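Local structure of ferritin (Mycoplasma penetrans, 7DIE) at residues A[89-92]-A[93-97]; A[157-160]-A[161-165]. The protein probably oxidises and stores iron as a 24-subunit ferritin cage with atypical ferroxidase centres, taking up Fe2+ through its B-channels. All coordinates share one frame; numbering follows the deposited sequence.

Contact 1. Residues A[89-92]-A[93-97]; sequences ETIQ and EVLDA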
loop_
_atom_site.group_PDB
_atom_site.type_symbol
_atom_site.label_atom_id
_atom_site.label_comp_id
_atom_site.label_asym_id
_atom_site.label_seq_id
_atom_site.Cartn_x
_atom_site.Cartn_y
_atom_site.Cartn_z
ATOM N N GLU A 89 54.133 0.001 25.423
ATOM C CA GLU A 89 54.009 -1.257 26.134
ATOM C C GLU A 89 52.656 -1.464 26.796
ATOM O O GLU A 89 52.316 -2.611 27.101
ATOM C CB GLU A 89 55.120 -1.386 27.186
ATOM C CG GLU A 89 56.494 -1.560 26.548
ATOM C CD GLU A 89 57.529 -2.094 27.511
ATOM O OE1 GLU A 89 57.329 -3.206 28.050
ATOM O OE2 GLU A 89 58.546 -1.400 27.721
ATOM N N THR A 90 51.869 -0.404 26.999
ATOM C CA THR A 90 50.579 -0.501 27.675
ATOM C C THR A 90 49.536 0.297 26.908
ATOM O O THR A 90 49.857 1.218 26.156
ATOM C CB THR A 90 50.617 0.040 29.118
ATOM O OG1 THR A 90 50.793 1.461 29.077
ATOM C CG2 THR A 90 51.742 -0.623 29.937
ATOM N N ILE A 91 48.267 -0.059 27.127
ATOM C CA ILE A 91 47.186 0.700 26.516
ATOM C C ILE A 91 47.117 2.117 27.092
ATOM O O ILE A 91 46.612 3.036 26.431
ATOM C CB ILE A 91 45.864 -0.075 26.677
ATOM C CG1 ILE A 91 44.803 0.438 25.698
ATOM C CG2 ILE A 91 45.364 0.002 28.118
ATOM C CD1 ILE A 91 45.139 0.215 24.230
ATOM N N GLN A 92 47.628 2.326 28.312
ATOM C CA GLN A 92 47.729 3.683 28.851
ATOM C C GLN A 92 48.696 4.539 28.036
ATOM O O GLN A 92 48.417 5.715 27.754
ATOM C CB GLN A 92 48.163 3.626 30.323
ATOM C CG GLN A 92 47.050 3.139 31.280
ATOM C CD GLN A 92 46.830 1.642 31.204
ATOM O OE1 GLN A 92 47.741 0.897 30.885
ATOM N NE2 GLN A 92 45.601 1.194 31.492
ATOM N N GLU A 93 49.847 3.974 27.653
ATOM C CA GLU A 93 50.796 4.727 26.838
ATOM C C GLU A 93 50.230 5.036 25.459
ATOM O O GLU A 93 50.510 6.105 24.901
ATOM C CB GLU A 93 52.107 3.948 26.709
ATOM C CG GLU A 93 52.914 3.958 28.002
ATOM C CD GLU A 93 54.069 2.988 27.966
ATOM O OE1 GLU A 93 54.202 2.259 26.964
ATOM O OE2 GLU A 93 54.832 2.950 28.947
ATOM N N VAL A 94 49.435 4.113 24.904
ATOM C CA VAL A 94 48.756 4.367 23.632
ATOM C C VAL A 94 47.836 5.577 23.747
ATOM O O VAL A 94 47.827 6.460 22.879
ATOM C CB VAL A 94 47.975 3.117 23.192
ATOM C CG1 VAL A 94 46.980 3.473 22.082
ATOM C CG2 VAL A 94 48.946 2.046 22.726
ATOM N N LEU A 95 47.026 5.624 24.806
ATOM C CA LEU A 95 46.104 6.747 24.916
ATOM C C LEU A 95 46.842 8.046 25.209
ATOM O O LEU A 95 46.419 9.104 24.728
ATOM C CB LEU A 95 45.035 6.477 25.971
ATOM C CG LEU A 95 43.700 5.932 25.418
ATOM C CD1 LEU A 95 42.990 6.951 24.512
ATOM C CD2 LEU A 95 43.902 4.619 24.678
ATOM N N ASP A 96 47.950 7.992 25.967
ATOM C CA ASP A 96 48.786 9.185 26.159
ATOM C C ASP A 96 49.178 9.797 24.821
ATOM O O ASP A 96 49.134 11.021 24.630
ATOM C CB ASP A 96 50.070 8.841 26.933
ATOM C CG ASP A 96 49.837 8.599 28.415
ATOM O OD1 ASP A 96 48.807 9.047 28.965
ATOM O OD2 ASP A 96 50.707 7.946 29.036
ATOM N N ALA A 97 49.609 8.953 23.894
ATOM C CA ALA A 97 50.070 9.455 22.607
ATOM C C ALA A 97 48.911 10.025 21.805
ATOM O O ALA A 97 49.060 11.055 21.139
ATOM C CB ALA A 97 50.770 8.338 21.838
#

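Contact 2. Residues A[157-160]-A[161-165]; sequences INIE and NIVGK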
loop_
_atom_site.group_PDB
_atom_site.type_symbol
_atom_site.label_atom_id
_atom_site.label_comp_id
_atom_site.label_asym_id
_atom_site.label_seq_id
_atom_site.Cartn_x
_atom_site.Cartn_y
_atom_site.Cartn_z
ATOM N N ILE A 157 38.549 -5.885 30.484
ATOM C CA ILE A 157 37.167 -6.074 30.066
ATOM C C ILE A 157 36.353 -4.805 30.308
ATOM O O ILE A 157 35.542 -4.407 29.461
ATOM C CB ILE A 157 36.569 -7.306 30.767
ATOM C CG1 ILE A 157 37.285 -8.579 30.280
ATOM C CG2 ILE A 157 35.082 -7.425 30.466
ATOM C CD1 ILE A 157 36.747 -9.851 30.929
ATOM N N ASN A 158 36.578 -4.120 31.397
ATOM C CA ASN A 158 35.891 -2.888 31.666
ATOM C C ASN A 158 36.172 -1.880 30.545
ATOM O O ASN A 158 35.294 -1.280 30.027
ATOM C CB ASN A 158 36.370 -2.255 32.970
ATOM C CG ASN A 158 36.078 -3.079 34.202
ATOM O OD1 ASN A 158 35.086 -3.760 34.309
ATOM N ND2 ASN A 158 36.924 -2.941 35.155
ATOM N N ILE A 159 37.438 -1.718 30.211
ATOM C CA ILE A 159 37.838 -0.771 29.173
ATOM C C ILE A 159 37.178 -1.132 27.854
ATOM O O ILE A 159 36.598 -0.277 27.170
ATOM C CB ILE A 159 39.374 -0.751 29.043
ATOM C CG1 ILE A 159 40.007 -0.105 30.281
ATOM C CG2 ILE A 159 39.822 -0.057 27.744
ATOM C CD1 ILE A 159 41.510 -0.375 30.375
ATOM N N GLU A 160 37.279 -2.406 27.472
ATOM C CA GLU A 160 36.702 -2.872 26.215
ATOM C C GLU A 160 35.193 -2.662 26.178
ATOM O O GLU A 160 34.637 -2.241 25.152
ATOM C CB GLU A 160 37.045 -4.353 26.021
ATOM C CG GLU A 160 38.464 -4.555 25.488
ATOM C CD GLU A 160 38.578 -4.071 24.051
ATOM O OE1 GLU A 160 38.107 -4.776 23.140
ATOM O OE2 GLU A 160 39.116 -2.978 23.830
ATOM N N ASN A 161 34.529 -2.954 27.260
ATOM C CA ASN A 161 33.118 -2.771 27.320
ATOM C C ASN A 161 32.675 -1.336 27.133
ATOM O O ASN A 161 31.800 -1.083 26.386
ATOM C CB ASN A 161 32.545 -3.295 28.634
ATOM C CG ASN A 161 32.366 -4.783 28.646
ATOM O OD1 ASN A 161 32.245 -5.360 29.671
ATOM N ND2 ASN A 161 32.343 -5.379 27.528
ATOM N N ILE A 162 33.274 -0.407 27.838
ATOM C CA ILE A 162 32.798 0.975 27.750
ATOM C C ILE A 162 33.225 1.614 26.428
ATOM O O ILE A 162 32.473 2.393 25.830
ATOM C CB ILE A 162 33.254 1.804 28.972
ATOM C CG1 ILE A 162 32.504 3.143 29.008
ATOM C CG2 ILE A 162 34.756 2.041 28.976
ATOM C CD1 ILE A 162 32.358 3.713 30.393
ATOM N N VAL A 163 34.415 1.279 25.932
ATOM C CA VAL A 163 34.835 1.820 24.640
ATOM C C VAL A 163 33.955 1.271 23.527
ATOM O O VAL A 163 33.654 1.981 22.557
ATOM C CB VAL A 163 36.325 1.526 24.392
ATOM C CG1 VAL A 163 36.721 1.926 22.954
ATOM C CG2 VAL A 163 37.180 2.281 25.421
ATOM N N GLY A 164 33.494 0.020 23.662
ATOM C CA GLY A 164 32.591 -0.543 22.673
ATOM C C GLY A 164 31.318 0.265 22.515
ATOM O O GLY A 164 30.714 0.276 21.443
ATOM N N LYS A 165 30.909 0.971 23.563
ATOM C CA LYS A 165 29.695 1.778 23.495
ATOM C C LYS A 165 29.885 3.087 22.734
ATOM O O LYS A 165 28.899 3.787 22.487
ATOM C CB LYS A 165 29.174 2.013 24.916
ATOM C CG LYS A 165 28.616 0.715 25.485
ATOM C CD LYS A 165 28.478 0.685 27.000
ATOM C CE LYS A 165 27.479 -0.402 27.406
ATOM N NZ LYS A 165 27.856 -1.130 28.654
#

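Contact 1. Residues A[89-92]-A[93-97]
Thr90 caps the start of helix 91-118 with its hydroxyl on a backbone N-H of Glu93, and the Glu93 side chain reaches back to the N-H of Glu89. Thr90 stands at the N-cap, and its OG1 accepts from Glu93 N at 3.0 Å. With chi1 at 69°, OG1 sits between the threonine's own backbone N and carbonyl carbon, turned to the first turn of the helix. The glutamate runs the other way: CG leaves beside its own backbone N, the chain is extended beyond it, and OE1 takes the N-H of Glu89 (N to OE1 2.7 Å) in an almost straight bond (172°). On the way Glu93 CG passes 3.4 Å from Thr90 OG1, the two side chains crossing at about a right angle. The exchange resembles a capping box, except that the glutamate grips the N-H one residue before the N-cap.

Ordinary helical bonds follow: Val94 N to Thr90 O and Leu95 N to Ile91 O. The shortest of the three joins Asp96 N to Gln92 O at 2.9 Å.

Apolar contact is lighter. Ile91 sends CD1 to within 4.2 Å of Val94 CB, the two side chains meeting at a slant, while its CG1 lies 4.4 Å from Leu95 CD2.

The polar ends of Gln92 and Asp96 turn to other partners: Gln92 NE2 bonds to Val149 O, and Asp96 OD1 takes the indole N-H of Trp146.

Both of these partners belong to helix 122-150, where Leu95 also packs on Val145 and Val149. Val94 faces helix 10-39 at Leu33, Val36 and Ser37 and touches Phe49 of helix 43-70, while Ile91 reaches Ser37 and Val45, so this first turn packs against the other three long helices of the bundle.

Contact 2. Residues A[157-160]-A[161-165]
Asn161 lies alongside Ile157, both side chains pointing the same way, with OD1 3.6 Å from Ile157 CG2. Its backbone N gives a 2.8 Å bond to Ile157 O. The asparagine CG is beside its own N (chi1 -80°), which brings CG of Asn161 to 3.3 Å from Ile157 O. A bound iron lies about 3 Å from this side chain. Ile162 N then bonds to Asn158 O at 3.1 Å, and Ile162 CG2 lies against two carbonyl oxygens, Asn158 O and Ile159 O, at 3.5 Å from each. Val163 N donates to Ile159 O, and Val163 CG2 lies 3.2 Å from the same oxygen; this methyl also meets Ile159 CG2 at 4.2 Å. Gly164 N makes the last of the four i to i-4 bonds, to Glu160 O, bent to 148°. Lys165 N turns back to Ile162 O.

The Glu160 carboxylate takes two backbone N-H groups in the first turn of helix 43-70, OE1 from Asn44 and OE2 from Val45, close to the iron-binding Asp43. Ile157 and Asn161 pack on Val154 and Ile162 of a second subunit, and Ile159 on Ile157 of a third. This is the short C-terminal helix of ferritins, which gathers with its copies around the fourfold axis of the cage.

In the fold
Contact 1 begins a long helix of the four-helix bundle; contact 2 makes up most of the short helix 156-164 near the C-terminal end, beyond helix 122-150. Their centres are 16 Å apart and their nearest atoms about 4 Å, without touching, yet they share neighbours: Ile91 and Ile159 both pack on Tyr42 and Val45, and Leu95 and Ile159 both on Val149. Contact 1 is partly buried, with an exposed glutamate at its edge, and no other subunit touches it; its Thr90 hydroxyl caps its own helix. Contact 2 is buried, partly by its own bundle and partly by two neighbouring subunits. Its glutamate instead bonds to the N-H groups of another helix, and iron lies beside Asn161.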